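Local structure of phospholipase C-beta (PLC-beta) (Sepia officinalis, 3QR0) at residues A[41-46]-A[120-125]; A[104-109]-A[128-133]; A[467-472]-A[541-546]. The protein belongs to the phospholipase C-beta family and combines a PH domain, EF-hand-like domains, a TIM barrel with a bound calcium ion and a C2 domain in one chain. One frame throughout, in Å; residues are numbered along the deposited sequence.

Contact 1. Residues A[41-46]-A[120-125]; sequences ILLRVD and THLVAE
Ile41 and Leu43 reach across the inside of a PH-domain beta barrel to the same residue, Leu122, and no hydrogen bond joins the two segments. Strands 39-45 and 118-124 are not neighbours in the antiparallel sheet: strand 26-31 runs between them, and the backbones stay 9.3 Å apart even where the CA atoms of Ile41 and Leu122 come nearest. Because the sheet curls, side chains of both strands meet over its concave face. Ile41 begins the contact with the end of its longer branch, CD1, which lies 4.1 Å from CD2 of Leu122. Its CG1 stands between the backbone N and the carbonyl carbon (chi1 64°), and the side chain also touches Trp54 and Ile56. Two residues on, Leu43 points the same way into the core and packs more closely, its CD2 3.7 Å from CD1 of Leu122. Each methyl of Leu122 thus has its own partner, and its side chain crosses both of the others at about a right angle. Phe28, from the intervening strand, touches Leu43 and Leu122 alike, while Trp133 of helix 127-141 packs on Leu43 and then on Val45 further along, where the helix plugs the barrel. On the far strand, CG of Leu122 lies opposite the carbonyl carbon (chi1 -57°), and the fork beyond it presents CD1 to Leu43 and CD2 to Ile41.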
ATOM      1  N   ILE A  41      -2.456   3.088 -33.231  1.00 30.09           N
ATOM      2  CA  ILE A  41      -2.665   1.787 -32.615  1.00 29.29           C
ATOM      3  C   ILE A  41      -4.140   1.569 -32.276  1.00 29.04           C
ATOM      4  O   ILE A  41      -4.900   2.531 -32.125  1.00 28.74           O
ATOM      5  CB  ILE A  41      -1.821   1.624 -31.330  1.00 28.17           C
ATOM      6  CG1 ILE A  41      -2.254   2.621 -30.247  1.00 27.48           C
ATOM      7  CG2 ILE A  41      -0.343   1.798 -31.648  1.00 27.90           C
ATOM      8  CD1 ILE A  41      -1.790   2.253 -28.849  1.00 26.21           C
ATOM      9  N   LEU A  42      -4.531   0.301 -32.178  1.00 28.66           N
ATOM     10  CA  LEU A  42      -5.811  -0.074 -31.592  1.00 28.38           C
ATOM     11  C   LEU A  42      -5.524  -0.528 -30.165  1.00 27.45           C
ATOM     12  O   LEU A  42      -4.977  -1.611 -29.958  1.00 27.21           O
ATOM     13  CB  LEU A  42      -6.476  -1.197 -32.386  1.00 29.18           C
ATOM     14  CG  LEU A  42      -7.809  -1.715 -31.828  1.00 29.23           C
ATOM     15  CD1 LEU A  42      -8.872  -0.615 -31.881  1.00 29.37           C
ATOM     16  CD2 LEU A  42      -8.265  -2.964 -32.591  1.00 30.14           C
ATOM     17  N   LEU A  43      -5.866   0.318 -29.196  1.00 26.53           N
ATOM     18  CA  LEU A  43      -5.641   0.022 -27.785  1.00 25.93           C
ATOM     19  C   LEU A  43      -6.841  -0.752 -27.254  1.00 25.91           C
ATOM     20  O   LEU A  43      -7.981  -0.405 -27.548  1.00 26.17           O
ATOM     21  CB  LEU A  43      -5.450   1.323 -26.994  1.00 25.41           C
ATOM     22  CG  LEU A  43      -5.003   1.210 -25.533  1.00 25.02           C
ATOM     23  CD1 LEU A  43      -3.639   0.523 -25.437  1.00 24.81           C
ATOM     24  CD2 LEU A  43      -4.959   2.592 -24.884  1.00 23.62           C
ATOM     25  N   ARG A  44      -6.587  -1.811 -26.493  1.00 25.88           N
ATOM     26  CA  ARG A  44      -7.661  -2.640 -25.950  1.00 26.21           C
ATOM     27  C   ARG A  44      -7.403  -2.993 -24.491  1.00 25.70           C
ATOM     28  O   ARG A  44      -6.259  -2.965 -24.029  1.00 24.84           O
ATOM     29  CB  ARG A  44      -7.814  -3.921 -26.773  1.00 26.80           C
ATOM     30  CG  ARG A  44      -7.996  -3.689 -28.270  1.00 29.12           C
ATOM     31  CD  ARG A  44      -8.057  -4.998 -29.023  1.00 30.56           C
ATOM     32  NE  ARG A  44      -9.295  -5.719 -28.743  1.00 31.60           N
ATOM     33  CZ  ARG A  44      -9.550  -6.963 -29.136  1.00 33.42           C
ATOM     34  NH1 ARG A  44      -8.644  -7.647 -29.829  1.00 34.31           N
ATOM     35  NH2 ARG A  44     -10.717  -7.526 -28.837  1.00 33.86           N
ATOM     36  N   VAL A  45      -8.484  -3.301 -23.775  1.00 25.90           N
ATOM     37  CA  VAL A  45      -8.422  -3.823 -22.408  1.00 26.04           C
ATOM     38  C   VAL A  45      -8.958  -5.250 -22.434  1.00 26.68           C
ATOM     39  O   VAL A  45      -9.944  -5.540 -23.123  1.00 27.10           O
ATOM     40  CB  VAL A  45      -9.287  -2.978 -21.442  1.00 25.86           C
ATOM     41  CG1 VAL A  45      -9.126  -3.460 -19.997  1.00 25.08           C
ATOM     42  CG2 VAL A  45      -8.930  -1.490 -21.562  1.00 26.24           C
ATOM     43  N   ASP A  46      -8.330  -6.157 -21.697  1.00 26.96           N
ATOM     44  CA  ASP A  46      -8.902  -7.500 -21.596  1.00 27.78           C
ATOM     45  C   ASP A  46     -10.213  -7.434 -20.791  1.00 27.63           C
ATOM     46  O   ASP A  46     -10.439  -6.480 -20.035  1.00 26.86           O
ATOM     47  CB  ASP A  46      -7.920  -8.488 -20.979  1.00 27.95           C
ATOM     48  CG  ASP A  46      -7.705  -8.242 -19.510  1.00 28.84           C
ATOM     49  OD1 ASP A  46      -8.305  -8.972 -18.692  1.00 30.31           O
ATOM     50  OD2 ASP A  46      -6.953  -7.300 -19.180  1.00 29.66           O
ATOM     51  N   THR A 120       3.565   6.602 -21.138  1.00 25.75           N
ATOM     52  CA  THR A 120       2.967   6.288 -22.431  1.00 25.89           C
ATOM     53  C   THR A 120       2.069   7.463 -22.823  1.00 25.73           C
ATOM     54  O   THR A 120       1.260   7.928 -22.010  1.00 25.02           O
ATOM     55  CB  THR A 120       2.151   4.980 -22.353  1.00 26.07           C
ATOM     56  OG1 THR A 120       3.000   3.915 -21.900  1.00 26.71           O
ATOM     57  CG2 THR A 120       1.556   4.615 -23.710  1.00 27.06           C
ATOM     58  N   HIS A 121       2.224   7.947 -24.054  1.00 25.68           N
ATOM     59  CA  HIS A 121       1.522   9.140 -24.516  1.00 25.74           C
ATOM     60  C   HIS A 121       0.659   8.814 -25.727  1.00 25.97           C
ATOM     61  O   HIS A 121       1.137   8.215 -26.694  1.00 25.66           O
ATOM     62  CB  HIS A 121       2.509  10.242 -24.886  1.00 26.32           C
ATOM     63  CG  HIS A 121       3.487  10.573 -23.805  1.00 26.29           C
ATOM     64  ND1 HIS A 121       3.139  11.291 -22.680  1.00 27.11           N
ATOM     65  CD2 HIS A 121       4.806  10.295 -23.682  1.00 27.34           C
ATOM     66  CE1 HIS A 121       4.205  11.441 -21.911  1.00 27.54           C
ATOM     67  NE2 HIS A 121       5.228  10.843 -22.495  1.00 26.58           N
ATOM     68  N   LEU A 122      -0.603   9.237 -25.669  1.00 25.50           N
ATOM     69  CA  LEU A 122      -1.601   8.881 -26.674  1.00 25.86           C
ATOM     70  C   LEU A 122      -2.431  10.089 -27.073  1.00 25.96           C
ATOM     71  O   LEU A 122      -2.635  10.986 -26.258  1.00 25.32           O
ATOM     72  CB  LEU A 122      -2.543   7.823 -26.110  1.00 25.71           C
ATOM     73  CG  LEU A 122      -1.894   6.538 -25.608  1.00 25.57           C
ATOM     74  CD1 LEU A 122      -2.904   5.697 -24.835  1.00 25.85           C
ATOM     75  CD2 LEU A 122      -1.313   5.765 -26.779  1.00 25.53           C
ATOM     76  N   VAL A 123      -2.904  10.098 -28.324  1.00 26.22           N
ATOM     77  CA  VAL A 123      -3.895  11.071 -28.788  1.00 26.64           C
ATOM     78  C   VAL A 123      -5.138  10.301 -29.232  1.00 27.06           C
ATOM     79  O   VAL A 123      -5.056   9.457 -30.128  1.00 27.32           O
ATOM     80  CB  VAL A 123      -3.366  11.916 -29.965  1.00 27.52           C
ATOM     81  CG1 VAL A 123      -4.381  13.001 -30.354  1.00 27.81           C
ATOM     82  CG2 VAL A 123      -2.009  12.536 -29.620  1.00 27.09           C
ATOM     83  N   ALA A 124      -6.273  10.568 -28.586  1.00 26.81           N
ATOM     84  CA  ALA A 124      -7.554   9.961 -28.965  1.00 27.31           C
ATOM     85  C   ALA A 124      -8.147  10.710 -30.159  1.00 28.45           C
ATOM     86  O   ALA A 124      -7.656  11.771 -30.525  1.00 28.40           O
ATOM     87  CB  ALA A 124      -8.529   9.987 -27.792  1.00 26.57           C
ATOM     88  N   GLU A 125      -9.202  10.152 -30.753  1.00 29.61           N
ATOM     89  CA  GLU A 125      -9.897  10.800 -31.873  1.00 31.05           C
ATOM     90  C   GLU A 125     -10.744  11.987 -31.417  1.00 31.47           C
ATOM     91  O   GLU A 125     -11.061  12.866 -32.216  1.00 32.21           O
ATOM     92  CB  GLU A 125     -10.811   9.812 -32.597  1.00 31.91           C
ATOM     93  CG  GLU A 125     -10.099   8.773 -33.442  1.00 33.19           C
ATOM     94  CD  GLU A 125     -11.032   7.653 -33.858  1.00 35.29           C
ATOM     95  OE1 GLU A 125     -11.619   7.011 -32.957  1.00 37.04           O
ATOM     96  OE2 GLU A 125     -11.183   7.420 -35.075  1.00 37.16           O
TER

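Contact 2. Residues A[104-109]-A[128-133]; sequences KCVTIC and SVAKKW
Val106 and Ala130 form the tight part of this contact, in which strand 105-110 meets helix 127-141. CG2 of Val106 presses on CB of Ala130 at 3.4 Å, closer than two carbons usually approach, and lies 3.6 Å from CA of Ala130, so the methyl meets the helix backbone as well as its side chain. The torsion of Val106 (chi1 174°) sets CG1 opposite the backbone N and turns CG2 to the side of that N, where Ala130 lies. With only a methyl on Ala130, the backbones come near where the strand begins, CA of Lys104 and CA of Ala130 being 5.8 Å apart, and the carbonyl O of Lys104 is 3.8 Å from Ala130 CB. No hydrogen bond crosses here.

Away from this spot the contact thins out. The Lys104 side chain turns from the helix, and its NZ is bound by the carbonyls of Phe94, Ser96 and Gly91. Across the segments, Ser128 and Lys131 are exposed and lie on the outer side of the helix. Trp133 starts toward the strand, but its indole leads away from it to Leu43 and Val45, meets Phe28 edge-to-face, and hydrogen-bonds through NE1 to Asp26. A helix following the last strand and packed against the open end of a curled antiparallel sheet is the C-terminal helix of the PH-domain fold.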
ATOM      1  N   LYS A 104      -7.753  15.957 -26.651  1.00 30.26           N
ATOM      2  CA  LYS A 104      -7.663  14.572 -27.129  1.00 29.51           C
ATOM      3  C   LYS A 104      -6.518  13.757 -26.511  1.00 28.48           C
ATOM      4  O   LYS A 104      -6.454  12.539 -26.697  1.00 28.06           O
ATOM      5  CB  LYS A 104      -7.505  14.555 -28.648  1.00 30.28           C
ATOM      6  CG  LYS A 104      -8.670  15.179 -29.387  1.00 30.84           C
ATOM      7  CD  LYS A 104      -8.557  15.016 -30.892  1.00 30.98           C
ATOM      8  CE  LYS A 104      -7.522  15.935 -31.497  1.00 31.25           C
ATOM      9  NZ  LYS A 104      -7.712  16.043 -32.968  1.00 29.33           N
ATOM     10  N   CYS A 105      -5.621  14.421 -25.789  1.00 27.68           N
ATOM     11  CA  CYS A 105      -4.420  13.767 -25.261  1.00 26.98           C
ATOM     12  C   CYS A 105      -4.677  12.962 -23.990  1.00 25.93           C
ATOM     13  O   CYS A 105      -5.437  13.379 -23.119  1.00 24.86           O
ATOM     14  CB  CYS A 105      -3.316  14.795 -25.002  1.00 26.96           C
ATOM     15  SG  CYS A 105      -2.588  15.415 -26.533  1.00 29.86           S
ATOM     16  N   VAL A 106      -4.023  11.803 -23.913  1.00 25.20           N
ATOM     17  CA  VAL A 106      -4.064  10.934 -22.752  1.00 24.50           C
ATOM     18  C   VAL A 106      -2.630  10.549 -22.400  1.00 24.22           C
ATOM     19  O   VAL A 106      -1.867  10.137 -23.271  1.00 23.97           O
ATOM     20  CB  VAL A 106      -4.876   9.650 -23.025  1.00 24.69           C
ATOM     21  CG1 VAL A 106      -4.772   8.678 -21.837  1.00 23.61           C
ATOM     22  CG2 VAL A 106      -6.325   9.995 -23.315  1.00 24.91           C
ATOM     23  N   THR A 107      -2.277  10.690 -21.123  1.00 23.81           N
ATOM     24  CA  THR A 107      -0.937  10.373 -20.631  1.00 23.62           C
ATOM     25  C   THR A 107      -1.054   9.322 -19.542  1.00 23.01           C
ATOM     26  O   THR A 107      -1.850   9.475 -18.621  1.00 22.32           O
ATOM     27  CB  THR A 107      -0.256  11.616 -20.029  1.00 23.51           C
ATOM     28  OG1 THR A 107      -0.175  12.644 -21.014  1.00 24.97           O
ATOM     29  CG2 THR A 107       1.140  11.296 -19.537  1.00 23.58           C
ATOM     30  N   ILE A 108      -0.271   8.257 -19.662  1.00 22.90           N
ATOM     31  CA  ILE A 108      -0.263   7.188 -18.673  1.00 22.78           C
ATOM     32  C   ILE A 108       1.122   7.134 -18.035  1.00 22.98           C
ATOM     33  O   ILE A 108       2.132   7.188 -18.740  1.00 22.49           O
ATOM     34  CB  ILE A 108      -0.582   5.822 -19.312  1.00 22.97           C
ATOM     35  CG1 ILE A 108      -1.863   5.894 -20.147  1.00 24.06           C
ATOM     36  CG2 ILE A 108      -0.716   4.740 -18.237  1.00 21.05           C
ATOM     37  CD1 ILE A 108      -2.169   4.616 -20.928  1.00 25.23           C
ATOM     38  N   CYS A 109       1.178   7.061 -16.708  1.00 23.38           N
ATOM     39  CA  CYS A 109       2.440   6.746 -16.041  1.00 24.08           C
ATOM     40  C   CYS A 109       2.337   5.436 -15.284  1.00 23.31           C
ATOM     41  O   CYS A 109       1.319   5.131 -14.655  1.00 23.19           O
ATOM     42  CB  CYS A 109       2.921   7.872 -15.128  1.00 24.40           C
ATOM     43  SG  CYS A 109       1.805   8.370 -13.837  1.00 28.18           S
ATOM     44  N   SER A 128     -14.212  12.850 -25.687  1.00 31.20           N
ATOM     45  CA  SER A 128     -15.022  11.864 -24.966  1.00 30.84           C
ATOM     46  C   SER A 128     -14.305  10.523 -24.795  1.00 29.65           C
ATOM     47  O   SER A 128     -14.370   9.916 -23.728  1.00 29.05           O
ATOM     48  CB  SER A 128     -16.359  11.647 -25.673  1.00 31.61           C
ATOM     49  OG  SER A 128     -17.110  12.846 -25.675  1.00 34.06           O
ATOM     50  N   VAL A 129     -13.636  10.067 -25.848  1.00 29.50           N
ATOM     51  CA  VAL A 129     -12.861   8.833 -25.797  1.00 28.98           C
ATOM     52  C   VAL A 129     -11.703   8.956 -24.800  1.00 28.23           C
ATOM     53  O   VAL A 129     -11.477   8.053 -24.000  1.00 27.55           O
ATOM     54  CB  VAL A 129     -12.311   8.446 -27.197  1.00 29.55           C
ATOM     55  CG1 VAL A 129     -11.311   7.303 -27.090  1.00 28.56           C
ATOM     56  CG2 VAL A 129     -13.460   8.076 -28.143  1.00 30.23           C
ATOM     57  N   ALA A 130     -10.985  10.076 -24.842  1.00 28.58           N
ATOM     58  CA  ALA A 130      -9.880  10.317 -23.911  1.00 28.22           C
ATOM     59  C   ALA A 130     -10.360  10.290 -22.459  1.00 27.99           C
ATOM     60  O   ALA A 130      -9.709   9.697 -21.595  1.00 27.15           O
ATOM     61  CB  ALA A 130      -9.190  11.648 -24.219  1.00 28.33           C
ATOM     62  N   LYS A 131     -11.493  10.935 -22.202  1.00 28.71           N
ATOM     63  CA  LYS A 131     -12.064  10.988 -20.858  1.00 29.05           C
ATOM     64  C   LYS A 131     -12.516   9.605 -20.397  1.00 28.52           C
ATOM     65  O   LYS A 131     -12.163   9.171 -19.300  1.00 28.16           O
ATOM     66  CB  LYS A 131     -13.236  11.979 -20.807  1.00 29.92           C
ATOM     67  CG  LYS A 131     -13.819  12.183 -19.413  1.00 31.39           C
ATOM     68  CD  LYS A 131     -14.841  13.313 -19.403  1.00 35.18           C
ATOM     69  CE  LYS A 131     -15.512  13.445 -18.043  1.00 36.22           C
ATOM     70  NZ  LYS A 131     -16.569  14.495 -18.056  1.00 38.55           N
ATOM     71  N   LYS A 132     -13.279   8.908 -21.236  1.00 29.14           N
ATOM     72  CA  LYS A 132     -13.780   7.576 -20.885  1.00 29.15           C
ATOM     73  C   LYS A 132     -12.649   6.602 -20.551  1.00 28.12           C
ATOM     74  O   LYS A 132     -12.724   5.891 -19.549  1.00 27.25           O
ATOM     75  CB  LYS A 132     -14.649   6.992 -22.001  1.00 30.17           C
ATOM     76  CG  LYS A 132     -15.260   5.638 -21.646  1.00 31.95           C
ATOM     77  CD  LYS A 132     -16.664   5.469 -22.204  1.00 35.75           C
ATOM     78  CE  LYS A 132     -17.420   4.332 -21.510  1.00 37.01           C
ATOM     79  NZ  LYS A 132     -17.490   4.484 -20.026  1.00 38.28           N
ATOM     80  N   TRP A 133     -11.609   6.569 -21.384  1.00 27.76           N
ATOM     81  CA  TRP A 133     -10.463   5.683 -21.127  1.00 27.35           C
ATOM     82  C   TRP A 133      -9.742   6.055 -19.833  1.00 26.71           C
ATOM     83  O   TRP A 133      -9.353   5.183 -19.067  1.00 26.15           O
ATOM     84  CB  TRP A 133      -9.477   5.673 -22.299  1.00 27.39           C
ATOM     85  CG  TRP A 133      -9.894   4.754 -23.384  1.00 28.29           C
ATOM     86  CD1 TRP A 133     -10.833   4.994 -24.340  1.00 28.64           C
ATOM     87  CD2 TRP A 133      -9.396   3.437 -23.633  1.00 28.14           C
ATOM     88  NE1 TRP A 133     -10.952   3.912 -25.168  1.00 29.61           N
ATOM     89  CE2 TRP A 133     -10.081   2.939 -24.757  1.00 29.33           C
ATOM     90  CE3 TRP A 133      -8.434   2.631 -23.018  1.00 29.11           C
ATOM     91  CZ2 TRP A 133      -9.840   1.666 -25.278  1.00 29.85           C
ATOM     92  CZ3 TRP A 133      -8.194   1.362 -23.541  1.00 28.96           C
ATOM     93  CH2 TRP A 133      -8.893   0.897 -24.658  1.00 28.97           C
TER

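Contact 3. Residues A[467-472]-A[541-546]; sequences LIKNKK and MSSMVE
This contact is a side-chain bridge inside the TIM barrel, joining strand 466-469 of the X half to strand 540-545 of the Y half without a hydrogen bond between the segments. The strands are not adjacent: strand 522-523 comes between, its Pro523 touching both Lys469 and Met541, and the CA atoms of Lys469 and Met541 are 9.3 Å apart. Lys469 spans the gap with its CG set opposite the backbone N (chi1 169°) and its chain extended until it bends at the end. Its aliphatic part crosses the folded Met541 chain at about a right angle, with Lys469 CE 3.8 Å from Met541 SD and Lys469 CD 4.0 Å from Met541 CE. Beyond the sulfur, Lys469 CE lies 3.7 Å from CB of Ser543. NZ of Lys469 hydrogen-bonds to Ser415 OG, on strand 412-418, while Ser543 OG is held by Arg570 NH1 on strand 569-572, so these side chains probably line the barrel interior. The side chain of Ser543 lies about 9 Å from the calcium ion, outside its coordination shell. Lys469 NZ and Ser543 OG are 4.1 Å apart, too far for a hydrogen bond.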
ATOM      1  N   LEU A 467      -6.537  21.130   4.267  1.00 23.48           N
ATOM      2  CA  LEU A 467      -6.252  21.958   5.433  1.00 24.01           C
ATOM      3  C   LEU A 467      -4.807  22.423   5.405  1.00 23.96           C
ATOM      4  O   LEU A 467      -3.910  21.673   4.998  1.00 23.37           O
ATOM      5  CB  LEU A 467      -6.529  21.199   6.733  1.00 24.16           C
ATOM      6  CG  LEU A 467      -8.010  21.023   7.066  1.00 25.47           C
ATOM      7  CD1 LEU A 467      -8.570  19.833   6.318  1.00 26.31           C
ATOM      8  CD2 LEU A 467      -8.212  20.860   8.574  1.00 27.78           C
ATOM      9  N   ILE A 468      -4.594  23.664   5.828  1.00 24.40           N
ATOM     10  CA  ILE A 468      -3.270  24.263   5.846  1.00 24.86           C
ATOM     11  C   ILE A 468      -2.733  24.300   7.262  1.00 25.06           C
ATOM     12  O   ILE A 468      -3.352  24.891   8.147  1.00 25.27           O
ATOM     13  CB  ILE A 468      -3.275  25.717   5.317  1.00 25.54           C
ATOM     14  CG1 ILE A 468      -3.924  25.794   3.932  1.00 25.99           C
ATOM     15  CG2 ILE A 468      -1.844  26.258   5.268  1.00 25.68           C
ATOM     16  CD1 ILE A 468      -3.255  24.933   2.888  1.00 25.51           C
ATOM     17  N   LYS A 469      -1.573  23.678   7.454  1.00 25.10           N
ATOM     18  CA  LYS A 469      -0.835  23.738   8.709  1.00 25.73           C
ATOM     19  C   LYS A 469       0.313  24.728   8.531  1.00 26.64           C
ATOM     20  O   LYS A 469       1.280  24.462   7.811  1.00 26.18           O
ATOM     21  CB  LYS A 469      -0.311  22.351   9.089  1.00 25.30           C
ATOM     22  CG  LYS A 469       0.690  22.328  10.243  1.00 25.95           C
ATOM     23  CD  LYS A 469       1.314  20.948  10.403  1.00 26.09           C
ATOM     24  CE  LYS A 469       2.625  21.001  11.178  1.00 26.76           C
ATOM     25  NZ  LYS A 469       3.680  21.831  10.501  1.00 28.59           N
ATOM     26  N   ASN A 470       0.180  25.877   9.185  1.00 27.98           N
ATOM     27  CA  ASN A 470       1.158  26.954   9.121  1.00 29.24           C
ATOM     28  C   ASN A 470       1.030  27.787  10.384  1.00 30.57           C
ATOM     29  O   ASN A 470      -0.045  27.839  10.986  1.00 30.38           O
ATOM     30  CB  ASN A 470       0.906  27.822   7.886  1.00 29.44           C
ATOM     31  CG  ASN A 470       2.041  28.793   7.601  1.00 30.59           C
ATOM     32  OD1 ASN A 470       2.936  28.499   6.810  1.00 30.66           O
ATOM     33  ND2 ASN A 470       2.004  29.962   8.236  1.00 30.59           N
ATOM     34  N   LYS A 471       2.121  28.430  10.787  1.00 31.96           N
ATOM     35  CA  LYS A 471       2.085  29.338  11.929  1.00 33.68           C
ATOM     36  C   LYS A 471       0.987  30.372  11.708  1.00 35.11           C
ATOM     37  O   LYS A 471       0.739  30.785  10.570  1.00 34.54           O
ATOM     38  CB  LYS A 471       3.430  30.047  12.112  1.00 34.11           C
ATOM     39  CG  LYS A 471       4.561  29.140  12.585  1.00 34.19           C
ATOM     40  CD  LYS A 471       5.936  29.762  12.330  1.00 35.18           C
ATOM     41  CE  LYS A 471       6.194  30.977  13.204  1.00 35.95           C
ATOM     42  NZ  LYS A 471       7.620  31.431  13.094  1.00 36.40           N
ATOM     43  N   LYS A 472       0.310  30.752  12.787  1.00 37.05           N
ATOM     44  CA  LYS A 472      -0.633  31.862  12.745  1.00 39.12           C
ATOM     45  C   LYS A 472       0.086  33.112  13.227  1.00 41.34           C
ATOM     46  O   LYS A 472       1.227  33.034  13.690  1.00 41.29           O
ATOM     47  CB  LYS A 472      -1.881  31.571  13.586  1.00 39.29           C
ATOM     48  CG  LYS A 472      -2.851  30.608  12.901  1.00 38.58           C
ATOM     49  CD  LYS A 472      -4.204  30.524  13.606  1.00 38.65           C
ATOM     50  CE  LYS A 472      -5.134  31.666  13.220  1.00 39.35           C
ATOM     51  NZ  LYS A 472      -5.667  31.541  11.834  1.00 37.62           N
ATOM     52  N   MET A 541      -1.784  22.021  17.731  1.00 26.60           N
ATOM     53  CA  MET A 541      -1.046  20.778  17.535  1.00 25.87           C
ATOM     54  C   MET A 541       0.434  21.085  17.540  1.00 25.86           C
ATOM     55  O   MET A 541       0.842  22.250  17.494  1.00 25.75           O
ATOM     56  CB  MET A 541      -1.464  20.092  16.226  1.00 25.49           C
ATOM     57  CG  MET A 541      -1.210  20.883  14.941  1.00 25.79           C
ATOM     58  SD  MET A 541       0.478  20.731  14.294  1.00 26.65           S
ATOM     59  CE  MET A 541       0.504  19.019  13.775  1.00 26.66           C
ATOM     60  N   SER A 542       1.238  20.039  17.626  1.00 25.66           N
ATOM     61  CA  SER A 542       2.670  20.203  17.576  1.00 26.15           C
ATOM     62  C   SER A 542       3.269  19.239  16.573  1.00 25.19           C
ATOM     63  O   SER A 542       2.814  18.100  16.425  1.00 24.66           O
ATOM     64  CB  SER A 542       3.285  20.039  18.965  1.00 27.06           C
ATOM     65  OG  SER A 542       3.095  21.231  19.728  1.00 29.39           O
ATOM     66  N   SER A 543       4.263  19.735  15.850  1.00 25.03           N
ATOM     67  CA  SER A 543       5.010  18.940  14.893  1.00 24.45           C
ATOM     68  C   SER A 543       6.383  18.760  15.514  1.00 24.21           C
ATOM     69  O   SER A 543       7.121  19.727  15.668  1.00 24.55           O
ATOM     70  CB  SER A 543       5.090  19.663  13.546  1.00 24.52           C
ATOM     71  OG  SER A 543       5.681  18.838  12.550  1.00 25.59           O
ATOM     72  N   MET A 544       6.694  17.528  15.910  1.00 23.40           N
ATOM     73  CA  MET A 544       7.914  17.225  16.644  1.00 23.12           C
ATOM     74  C   MET A 544       8.908  16.451  15.792  1.00 22.21           C
ATOM     75  O   MET A 544       8.560  15.426  15.194  1.00 21.08           O
ATOM     76  CB  MET A 544       7.585  16.365  17.860  1.00 23.34           C
ATOM     77  CG  MET A 544       6.547  16.932  18.791  1.00 24.56           C
ATOM     78  SD  MET A 544       6.400  15.878  20.250  1.00 26.04           S
ATOM     79  CE  MET A 544       5.048  16.681  21.115  1.00 27.19           C
ATOM     80  N   VAL A 545      10.156  16.904  15.774  1.00 22.01           N
ATOM     81  CA  VAL A 545      11.235  16.086  15.231  1.00 21.67           C
ATOM     82  C   VAL A 545      11.307  14.818  16.086  1.00 21.76           C
ATOM     83  O   VAL A 545      10.916  14.837  17.250  1.00 21.31           O
ATOM     84  CB  VAL A 545      12.580  16.848  15.206  1.00 22.28           C
ATOM     85  CG1 VAL A 545      13.136  17.062  16.628  1.00 21.92           C
ATOM     86  CG2 VAL A 545      13.589  16.119  14.320  1.00 21.66           C
ATOM     87  N   GLU A 546      11.757  13.705  15.512  1.00 22.14           N
ATOM     88  CA  GLU A 546      11.741  12.440  16.239  1.00 22.70           C
ATOM     89  C   GLU A 546      12.471  12.537  17.577  1.00 23.24           C
ATOM     90  O   GLU A 546      12.040  11.937  18.546  1.00 23.27           O
ATOM     91  CB  GLU A 546      12.298  11.284  15.394  1.00 22.94           C
ATOM     92  CG  GLU A 546      13.785  11.308  15.138  1.00 24.58           C
ATOM     93  CD  GLU A 546      14.242  10.133  14.280  1.00 25.23           C
ATOM     94  OE1 GLU A 546      14.390  10.317  13.057  1.00 24.80           O
ATOM     95  OE2 GLU A 546      14.449   9.025  14.822  1.00 26.57           O
TER

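How the contacts relate
Contacts 1 and 2 share one PH domain, with centres 8 Å apart and segments alternating along the chain. Strands 118-124 and 105-110 are sheet neighbours, joined by probable backbone hydrogen bonds from Ala124 N to Lys104 O (2.7 Å) and from Ile108 N to Thr120 O (2.8 Å). Trp133 makes the second link, its CH2 lying 3.3 Å from Leu43 O. Contact 3, in the TIM barrel, is centred about 44 Å from contact 1 and 38 Å from contact 2. Of the three it lies by the calcium site of Asn339, Glu368, Asp370 and Glu417, the Ser543 side chain about 9 Å from the ion; a glycerol, probably from the crystallisation liquor, hydrogen-bonds Ser543 O and Val545 N.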